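Local coordinates for putative nisin-resistance protein (Streptococcus agalactiae 515, PDB 4Y68), which probably acts as a serine peptidase of family S41 that recognises and cleaves the lantibiotic nisin, giving the bacterium resistance to it, at residues A[162-172]-A[227-237]; A[177-187]-A[271-279]. All coordinates share one frame; numbering follows the deposited sequence.

Interaction 1 of 2, residues A[162-172]-A[227-237]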
loop_
_atom_site.group_PDB
_atom_site.type_symbol
_atom_site.label_atom_id
_atom_site.label_comp_id
_atom_site.label_asym_id
_atom_site.label_seq_id
_atom_site.Cartn_x
_atom_site.Cartn_y
_atom_site.Cartn_z
ATOM N N GLY A 162 4.676 3.141 -1.261
ATOM C CA GLY A 162 3.996 1.966 -0.760
ATOM C C GLY A 162 4.918 0.858 -0.326
ATOM O O GLY A 162 6.019 1.094 0.174
ATOM N N GLY A 163 4.455 -0.366 -0.527
ATOM C CA GLY A 163 5.135 -1.547 -0.034
ATOM C C GLY A 163 4.264 -2.280 0.968
ATOM O O GLY A 163 3.045 -2.363 0.808
ATOM N N ASN A 164 4.897 -2.792 2.018
ATOM C CA ASN A 164 4.234 -3.598 3.037
ATOM C C ASN A 164 3.423 -2.743 4.007
ATOM O O ASN A 164 3.994 -2.004 4.792
ATOM C CB ASN A 164 5.303 -4.413 3.782
ATOM C CG ASN A 164 4.728 -5.535 4.618
ATOM O OD1 ASN A 164 3.560 -5.524 4.980
ATOM N ND2 ASN A 164 5.577 -6.511 4.953
ATOM N N MET A 165 2.096 -2.823 3.931
ATOM C CA MET A 165 1.205 -2.097 4.849
ATOM C C MET A 165 1.485 -2.358 6.345
ATOM O O MET A 165 1.360 -1.461 7.172
ATOM C CB MET A 165 -0.253 -2.458 4.566
ATOM C CG MET A 165 -0.849 -1.712 3.393
ATOM S SD MET A 165 -1.679 -0.219 3.885
ATOM C CE MET A 165 -3.117 -0.857 4.682
ATOM N N ILE A 166 1.889 -3.575 6.664
ATOM C CA ILE A 166 1.980 -4.045 8.051
ATOM C C ILE A 166 2.900 -3.209 8.978
ATOM O O ILE A 166 2.481 -2.809 10.063
ATOM C CB ILE A 166 2.429 -5.522 8.063
ATOM C CG1 ILE A 166 1.283 -6.404 7.566
ATOM C CG2 ILE A 166 2.833 -5.953 9.452
ATOM C CD1 ILE A 166 1.644 -7.894 7.488
ATOM N N PRO A 167 4.147 -2.944 8.558
ATOM C CA PRO A 167 5.021 -2.080 9.365
ATOM C C PRO A 167 4.599 -0.601 9.374
ATOM O O PRO A 167 4.877 0.133 10.342
ATOM C CB PRO A 167 6.388 -2.247 8.692
ATOM C CG PRO A 167 6.098 -2.828 7.326
ATOM C CD PRO A 167 4.887 -3.657 7.504
ATOM N N MET A 168 3.940 -0.158 8.304
ATOM C CA MET A 168 3.459 1.225 8.232
ATOM C C MET A 168 2.310 1.463 9.192
ATOM O O MET A 168 2.356 2.371 10.032
ATOM C CB MET A 168 3.018 1.583 6.804
ATOM C CG MET A 168 4.159 1.666 5.848
ATOM S SD MET A 168 3.701 2.357 4.258
ATOM C CE MET A 168 5.031 1.601 3.334
ATOM N N ILE A 169 1.264 0.657 9.068
ATOM C CA ILE A 169 0.130 0.824 9.953
ATOM C C ILE A 169 0.558 0.459 11.361
ATOM O O ILE A 169 0.246 1.169 12.305
ATOM C CB ILE A 169 -1.079 -0.040 9.545
ATOM C CG1 ILE A 169 -1.669 0.438 8.215
ATOM C CG2 ILE A 169 -2.147 0.039 10.633
ATOM C CD1 ILE A 169 -2.175 1.856 8.235
ATOM N N GLY A 170 1.274 -0.649 11.492
ATOM C CA GLY A 170 1.746 -1.112 12.789
ATOM C C GLY A 170 2.557 -0.111 13.613
ATOM O O GLY A 170 2.309 0.081 14.804
ATOM N N GLY A 171 3.528 0.535 12.985
ATOM C CA GLY A 171 4.355 1.491 13.688
ATOM C C GLY A 171 3.542 2.682 14.159
ATOM O O GLY A 171 3.882 3.318 15.151
ATOM N N LEU A 172 2.458 2.978 13.454
ATOM C CA LEU A 172 1.626 4.130 13.776
ATOM C C LEU A 172 0.441 3.749 14.660
ATOM O O LEU A 172 -0.483 4.553 14.857
ATOM C CB LEU A 172 1.132 4.797 12.494
ATOM C CG LEU A 172 2.267 5.262 11.563
ATOM C CD1 LEU A 172 1.786 5.629 10.159
ATOM C CD2 LEU A 172 3.040 6.429 12.175
ATOM N N ALA A 227 1.951 7.025 -2.711
ATOM C CA ALA A 227 1.133 6.047 -3.433
ATOM C C ALA A 227 0.814 4.764 -2.672
ATOM O O ALA A 227 1.574 4.317 -1.822
ATOM C CB ALA A 227 1.827 5.670 -4.762
ATOM N N SER A 228 -0.316 4.165 -3.022
ATOM C CA SER A 228 -0.558 2.759 -2.730
ATOM C C SER A 228 -0.714 2.530 -1.222
ATOM O O SER A 228 -1.574 3.149 -0.600
ATOM C CB SER A 228 0.573 1.907 -3.319
ATOM O OG SER A 228 0.113 0.596 -3.619
ATOM N N SER A 229 0.116 1.667 -0.639
ATOM C CA SER A 229 0.070 1.420 0.806
ATOM C C SER A 229 0.112 2.731 1.587
ATOM O O SER A 229 -0.530 2.880 2.636
ATOM C CB SER A 229 1.240 0.536 1.241
ATOM O OG SER A 229 1.017 -0.838 0.973
ATOM N N ALA A 230 0.900 3.666 1.074
ATOM C CA ALA A 230 1.053 4.971 1.682
ATOM C C ALA A 230 -0.253 5.732 1.586
ATOM O O ALA A 230 -0.628 6.439 2.512
ATOM C CB ALA A 230 2.190 5.752 1.003
ATOM N N GLU A 231 -0.943 5.600 0.451
ATOM C CA GLU A 231 -2.240 6.250 0.310
ATOM C C GLU A 231 -3.274 5.613 1.262
ATOM O O GLU A 231 -4.036 6.321 1.896
ATOM C CB GLU A 231 -2.721 6.181 -1.124
ATOM C CG GLU A 231 -2.000 7.127 -2.035
ATOM C CD GLU A 231 -2.433 6.962 -3.453
ATOM O OE1 GLU A 231 -2.129 5.892 -4.047
ATOM O OE2 GLU A 231 -3.104 7.882 -3.959
ATOM N N MET A 232 -3.262 4.285 1.386
ATOM C CA MET A 232 -4.195 3.611 2.294
ATOM C C MET A 232 -3.840 3.856 3.762
ATOM O O MET A 232 -4.719 3.819 4.624
ATOM C CB MET A 232 -4.254 2.105 2.021
ATOM C CG MET A 232 -5.543 1.702 1.270
ATOM S SD MET A 232 -5.583 2.477 -0.364
ATOM C CE MET A 232 -4.292 1.455 -1.091
ATOM N N THR A 233 -2.558 4.087 4.040
ATOM C CA THR A 233 -2.146 4.569 5.344
ATOM C C THR A 233 -2.690 5.972 5.571
ATOM O O THR A 233 -3.196 6.270 6.652
ATOM C CB THR A 233 -0.617 4.582 5.507
ATOM O OG1 THR A 233 -0.153 3.239 5.470
ATOM C CG2 THR A 233 -0.226 5.199 6.857
ATOM N N PHE A 234 -2.574 6.829 4.557
ATOM C CA PHE A 234 -3.174 8.155 4.622
ATOM C C PHE A 234 -4.675 8.052 4.884
ATOM O O PHE A 234 -5.186 8.762 5.717
ATOM C CB PHE A 234 -2.922 8.934 3.318
ATOM C CG PHE A 234 -3.444 10.352 3.328
ATOM C CD1 PHE A 234 -3.668 11.024 4.514
ATOM C CD2 PHE A 234 -3.709 11.011 2.142
ATOM C CE1 PHE A 234 -4.148 12.326 4.522
ATOM C CE2 PHE A 234 -4.190 12.318 2.140
ATOM C CZ PHE A 234 -4.409 12.970 3.332
ATOM N N LEU A 235 -5.385 7.176 4.166
ATOM C CA LEU A 235 -6.833 7.050 4.377
ATOM C C LEU A 235 -7.178 6.647 5.808
ATOM O O LEU A 235 -8.210 7.038 6.328
ATOM C CB LEU A 235 -7.440 6.039 3.401
ATOM C CG LEU A 235 -7.458 6.566 1.973
ATOM C CD1 LEU A 235 -8.178 5.600 1.023
ATOM C CD2 LEU A 235 -8.123 7.935 1.975
ATOM N N SER A 236 -6.305 5.871 6.443
ATOM C CA SER A 236 -6.575 5.372 7.788
ATOM C C SER A 236 -6.646 6.483 8.840
ATOM O O SER A 236 -7.134 6.245 9.936
ATOM C CB SER A 236 -5.510 4.370 8.204
ATOM O OG SER A 236 -5.397 3.333 7.265
ATOM N N PHE A 237 -6.141 7.673 8.508
ATOM C CA PHE A 237 -6.232 8.851 9.390
ATOM C C PHE A 237 -7.395 9.775 9.039
ATOM O O PHE A 237 -7.679 10.719 9.779
ATOM C CB PHE A 237 -4.937 9.674 9.349
ATOM C CG PHE A 237 -3.754 8.986 9.989
ATOM C CD1 PHE A 237 -3.429 9.225 11.316
ATOM C CD2 PHE A 237 -2.962 8.110 9.258
ATOM C CE1 PHE A 237 -2.341 8.602 11.912
ATOM C CE2 PHE A 237 -1.880 7.477 9.842
ATOM C CZ PHE A 237 -1.560 7.730 11.181
#
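Met165 bends over the first turn of helix 229-235, its CG 3.2 Å from Ser229 OG and its SD over that serine's backbone. The thioether is folded at both chi2 (-93°) and chi3, which brings CE against Met232 CB, 4.1 Å away. Ser229 OG donates a short bond (2.5 Å) to Gly163 O from above the carbonyl plane, where both helices begin. At the backbone angles of Gly162 a CB would jam against the preceding carbonyl O and collide with Ser228 CB; without one, its CA lies 3.7 Å from Ser229 CB. The helices run roughly parallel, their axes 10.0 Å apart and crossing at -27°; helix 229-235 belongs to the beta-alpha-beta crossover from strand 218-222 to strand 243-247. Just before it, Ser228 OG bonds to His90 NE2, consistent with a serine peptidase's serine-histidine pair. Further along, Thr233 OG1, beside its own backbone N (chi1 -65°), donates to Ser229 O at 2.9 Å on the face opposite Thr233 N. Thus satisfied, it can be buried against Met168 CB and Ile169 CD1. Ser236 OG, likewise returned to Met232 O, borders the same methyl. Leu172 CD1 wedges between Thr233 CG2 and the edge of the Phe237 ring, 4.1 Å from CZ.

Interaction 2 of 2, residues A[177-187]-A[271-279]; sequences PNDTLFHYTDK and TTGIVSDRQ
Thr180 O receives Arg278 NH1 at 2.9 Å, a bond in the carbonyl plane and nearly in the guanidinium plane. The arginine chain kinks at chi3 (-55°), which swings its head back across the strand end; there Pro177 CG rests over one guanidinium face and Leu181 O over the other. A water joins Leu181 O to Arg278 N, while NH2 is held by Ser236 O and Lys238 O. Beyond this clasp, strands 180-185 and 271-276 pair as an antiparallel ladder. His183 with Ser276 and Thr185 with Ile274 are hydrogen-bonded pairs, and His183 N to Ser276 O, at 2.9 Å and 171°, is nearly straight. Between them Tyr184 and Val275 form a non-hydrogen-bonded pair, with Tyr184 CB 4.3 Å from Val275 CG2. Tyr184 CA also makes a CA-H...O contact of 3.0 Å with Ile274 O. On the side of the sheet carrying His183, Thr185 and Ile274, Ser276 OG lies 3.5 Å from His183 CB, at the imidazole edge, which also meets Asp277 O; ND1 is hydrogen-bonded to Thr193 OG1. The small serine also shares a water with Thr185 OG1. Thr272 and Gly273 form a classic bulge opposite Val256, and another water links Thr272 O to Lys187 N.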
loop_
_atom_site.group_PDB
_atom_site.type_symbol
_atom_site.label_atom_id
_atom_site.label_comp_id
_atom_site.label_asym_id
_atom_site.label_seq_id
_atom_site.Cartn_x
_atom_site.Cartn_y
_atom_site.Cartn_z
ATOM N N PRO A 177 -7.022 4.446 15.542
ATOM C CA PRO A 177 -8.149 3.827 16.241
ATOM C C PRO A 177 -7.997 2.324 16.287
ATOM O O PRO A 177 -7.463 1.761 15.325
ATOM C CB PRO A 177 -9.364 4.213 15.375
ATOM C CG PRO A 177 -8.911 5.340 14.565
ATOM C CD PRO A 177 -7.453 5.146 14.324
ATOM N N ASN A 178 -8.451 1.680 17.359
ATOM C CA ASN A 178 -8.616 0.227 17.336
ATOM C C ASN A 178 -9.975 -0.095 16.733
ATOM O O ASN A 178 -10.875 -0.558 17.416
ATOM C CB ASN A 178 -8.491 -0.371 18.734
ATOM C CG ASN A 178 -8.527 -1.881 18.722
ATOM O OD1 ASN A 178 -8.109 -2.520 17.761
ATOM N ND2 ASN A 178 -9.041 -2.461 19.788
ATOM N N ASP A 179 -10.121 0.185 15.449
ATOM C CA ASP A 179 -11.418 0.146 14.776
ATOM C C ASP A 179 -11.169 0.095 13.269
ATOM O O ASP A 179 -10.044 -0.118 12.820
ATOM C CB ASP A 179 -12.249 1.397 15.136
ATOM C CG ASP A 179 -13.764 1.184 15.016
ATOM O OD1 ASP A 179 -14.229 0.399 14.163
ATOM O OD2 ASP A 179 -14.501 1.818 15.801
ATOM N N THR A 180 -12.213 0.361 12.503
ATOM C CA THR A 180 -12.137 0.387 11.061
ATOM C C THR A 180 -11.084 1.381 10.570
ATOM O O THR A 180 -11.030 2.508 11.016
ATOM C CB THR A 180 -13.510 0.735 10.468
ATOM O OG1 THR A 180 -14.383 -0.400 10.597
ATOM C CG2 THR A 180 -13.381 1.116 9.014
ATOM N N LEU A 181 -10.226 0.929 9.669
ATOM C CA LEU A 181 -9.244 1.804 9.042
ATOM C C LEU A 181 -9.723 2.293 7.672
ATOM O O LEU A 181 -9.707 3.496 7.406
ATOM C CB LEU A 181 -7.902 1.083 8.927
ATOM C CG LEU A 181 -6.931 1.225 10.105
ATOM C CD1 LEU A 181 -7.560 1.793 11.367
ATOM C CD2 LEU A 181 -6.227 -0.084 10.386
ATOM N N PHE A 182 -10.114 1.364 6.800
ATOM C CA PHE A 182 -10.800 1.697 5.548
ATOM C C PHE A 182 -11.613 0.470 5.114
ATOM O O PHE A 182 -11.464 -0.594 5.700
ATOM C CB PHE A 182 -9.811 2.142 4.442
ATOM C CG PHE A 182 -8.744 1.123 4.133
ATOM C CD1 PHE A 182 -7.541 1.126 4.818
ATOM C CD2 PHE A 182 -8.952 0.153 3.176
ATOM C CE1 PHE A 182 -6.564 0.180 4.546
ATOM C CE2 PHE A 182 -7.971 -0.791 2.897
ATOM C CZ PHE A 182 -6.785 -0.782 3.579
ATOM N N HIS A 183 -12.484 0.626 4.115
ATOM C CA HIS A 183 -13.226 -0.515 3.529
ATOM C C HIS A 183 -12.767 -0.832 2.107
ATOM O O HIS A 183 -12.157 -0.004 1.436
ATOM C CB HIS A 183 -14.729 -0.236 3.485
ATOM C CG HIS A 183 -15.274 0.343 4.746
ATOM N ND1 HIS A 183 -15.653 -0.432 5.819
ATOM C CD2 HIS A 183 -15.530 1.624 5.096
ATOM C CE1 HIS A 183 -16.109 0.347 6.781
ATOM N NE2 HIS A 183 -16.047 1.600 6.368
ATOM N N TYR A 184 -13.085 -2.026 1.626
ATOM C CA TYR A 184 -12.827 -2.315 0.227
ATOM C C TYR A 184 -13.844 -3.337 -0.286
ATOM O O TYR A 184 -14.288 -4.222 0.449
ATOM C CB TYR A 184 -11.372 -2.787 0.022
ATOM C CG TYR A 184 -11.009 -4.068 0.726
ATOM C CD1 TYR A 184 -10.856 -4.111 2.114
ATOM C CD2 TYR A 184 -10.805 -5.239 0.007
ATOM C CE1 TYR A 184 -10.516 -5.306 2.767
ATOM C CE2 TYR A 184 -10.471 -6.425 0.639
ATOM C CZ TYR A 184 -10.332 -6.458 2.018
ATOM O OH TYR A 184 -9.995 -7.639 2.630
ATOM N N THR A 185 -14.230 -3.191 -1.548
ATOM C CA THR A 185 -15.237 -4.060 -2.161
ATOM C C THR A 185 -14.701 -4.742 -3.413
ATOM O O THR A 185 -14.092 -4.074 -4.241
ATOM C CB THR A 185 -16.494 -3.241 -2.533
ATOM O OG1 THR A 185 -16.965 -2.555 -1.372
ATOM C CG2 THR A 185 -17.607 -4.142 -3.131
ATOM N N ASP A 186 -14.929 -6.048 -3.572
ATOM C CA ASP A 186 -14.390 -6.749 -4.748
ATOM C C ASP A 186 -15.355 -6.746 -5.943
ATOM O O ASP A 186 -16.437 -6.177 -5.871
ATOM C CB ASP A 186 -13.982 -8.193 -4.402
ATOM C CG ASP A 186 -15.156 -9.112 -4.069
ATOM O OD1 ASP A 186 -16.340 -8.810 -4.350
ATOM O OD2 ASP A 186 -14.863 -10.196 -3.524
ATOM N N LYS A 187 -14.964 -7.386 -7.036
ATOM C CA LYS A 187 -15.801 -7.396 -8.246
ATOM C C LYS A 187 -17.130 -8.119 -8.025
ATOM O O LYS A 187 -18.086 -7.878 -8.754
ATOM C CB LYS A 187 -15.049 -8.038 -9.424
ATOM C CG LYS A 187 -14.794 -9.517 -9.232
ATOM C CD LYS A 187 -13.822 -10.099 -10.279
ATOM C CE LYS A 187 -14.358 -9.975 -11.692
ATOM N NZ LYS A 187 -13.319 -10.407 -12.706
ATOM N N THR A 271 -5.234 -6.084 -8.903
ATOM C CA THR A 271 -6.164 -5.194 -8.219
ATOM C C THR A 271 -7.507 -5.876 -8.038
ATOM O O THR A 271 -8.080 -6.394 -8.999
ATOM C CB THR A 271 -6.334 -3.884 -8.991
ATOM O OG1 THR A 271 -5.049 -3.270 -9.148
ATOM C CG2 THR A 271 -7.263 -2.945 -8.256
ATOM N N THR A 272 -8.011 -5.901 -6.813
ATOM C CA THR A 272 -9.200 -6.698 -6.526
ATOM C C THR A 272 -10.254 -5.924 -5.748
ATOM O O THR A 272 -11.364 -6.390 -5.580
ATOM C CB THR A 272 -8.829 -7.952 -5.732
ATOM O OG1 THR A 272 -8.219 -7.549 -4.500
ATOM C CG2 THR A 272 -7.835 -8.789 -6.518
ATOM N N GLY A 273 -9.900 -4.734 -5.287
ATOM C CA GLY A 273 -10.780 -3.980 -4.417
ATOM C C GLY A 273 -10.801 -2.476 -4.655
ATOM O O GLY A 273 -9.760 -1.822 -4.775
ATOM N N ILE A 274 -12.011 -1.950 -4.770
ATOM C CA ILE A 274 -12.269 -0.520 -4.728
ATOM C C ILE A 274 -12.294 -0.140 -3.272
ATOM O O ILE A 274 -12.555 -0.999 -2.429
ATOM C CB ILE A 274 -13.606 -0.165 -5.413
ATOM C CG1 ILE A 274 -13.371 0.015 -6.901
ATOM C CG2 ILE A 274 -14.188 1.119 -4.863
ATOM C CD1 ILE A 274 -13.028 -1.226 -7.557
ATOM N N VAL A 275 -12.040 1.126 -2.966
ATOM C CA VAL A 275 -11.774 1.538 -1.590
ATOM C C VAL A 275 -12.704 2.670 -1.116
ATOM O O VAL A 275 -13.084 3.554 -1.891
ATOM C CB VAL A 275 -10.292 1.974 -1.453
ATOM C CG1 VAL A 275 -10.082 2.847 -0.244
ATOM C CG2 VAL A 275 -9.367 0.745 -1.380
ATOM N N SER A 276 -13.081 2.653 0.159
ATOM C CA SER A 276 -13.731 3.830 0.733
ATOM C C SER A 276 -13.198 4.094 2.126
ATOM O O SER A 276 -12.838 3.170 2.824
ATOM C CB SER A 276 -15.247 3.655 0.753
ATOM O OG SER A 276 -15.561 2.455 1.410
ATOM N N ASP A 277 -13.133 5.357 2.521
ATOM C CA ASP A 277 -12.633 5.716 3.838
ATOM C C ASP A 277 -13.774 5.675 4.871
ATOM O O ASP A 277 -14.918 5.349 4.518
ATOM C CB ASP A 277 -11.933 7.094 3.803
ATOM C CG ASP A 277 -12.858 8.230 3.389
ATOM O OD1 ASP A 277 -14.071 8.174 3.648
ATOM O OD2 ASP A 277 -12.359 9.202 2.793
ATOM N N ARG A 278 -13.452 5.956 6.135
ATOM C CA ARG A 278 -14.431 5.920 7.236
ATOM C C ARG A 278 -15.615 6.859 6.979
ATOM O O ARG A 278 -16.718 6.621 7.460
ATOM C CB ARG A 278 -13.770 6.293 8.583
ATOM C CG ARG A 278 -13.206 5.105 9.354
ATOM C CD ARG A 278 -12.631 5.503 10.746
ATOM N NE ARG A 278 -11.643 6.539 10.547
ATOM C CZ ARG A 278 -10.331 6.344 10.536
ATOM N NH1 ARG A 278 -9.806 5.146 10.800
ATOM N NH2 ARG A 278 -9.535 7.379 10.281
ATOM N N GLN A 279 -15.368 7.924 6.222
ATOM C CA GLN A 279 -16.341 8.988 6.021
ATOM C C GLN A 279 -17.295 8.652 4.886
ATOM O O GLN A 279 -18.300 9.327 4.686
ATOM C CB GLN A 279 -15.628 10.316 5.749
ATOM C CG GLN A 279 -14.678 10.717 6.858
ATOM C CD GLN A 279 -14.070 12.092 6.650
ATOM O OE1 GLN A 279 -13.190 12.272 5.807
ATOM N NE2 GLN A 279 -14.533 13.071 7.421
HETATM O O HOH W 1 -10.740 5.906 6.727
HETATM O O HOH W 2 -15.450 0.158 -0.443
HETATM O O HOH W 3 -12.450 -8.577 -7.070
#

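How the interactions relate
From the N terminus the chain passes through 162-172, then 177-187, then 227-237 and finally 271-279, so the two contacts cross. Interaction 1 closes a loop of 54 residues that contains the first strand of interaction 2; interaction 2 closes one of 83 residues that contains the second helix of interaction 1. Only a short connection separates helix 165-171 from strand 180-185. The contacts, with centres about 13 Å apart, meet directly: Met165 CE lies 3.6 Å from Phe182 CE1, and Leu235 CD1 lies 3.6 Å from Val275 CG1. The helical pair, linked in sequence to the mixed sheet, is thereby joined to the antiparallel sheet.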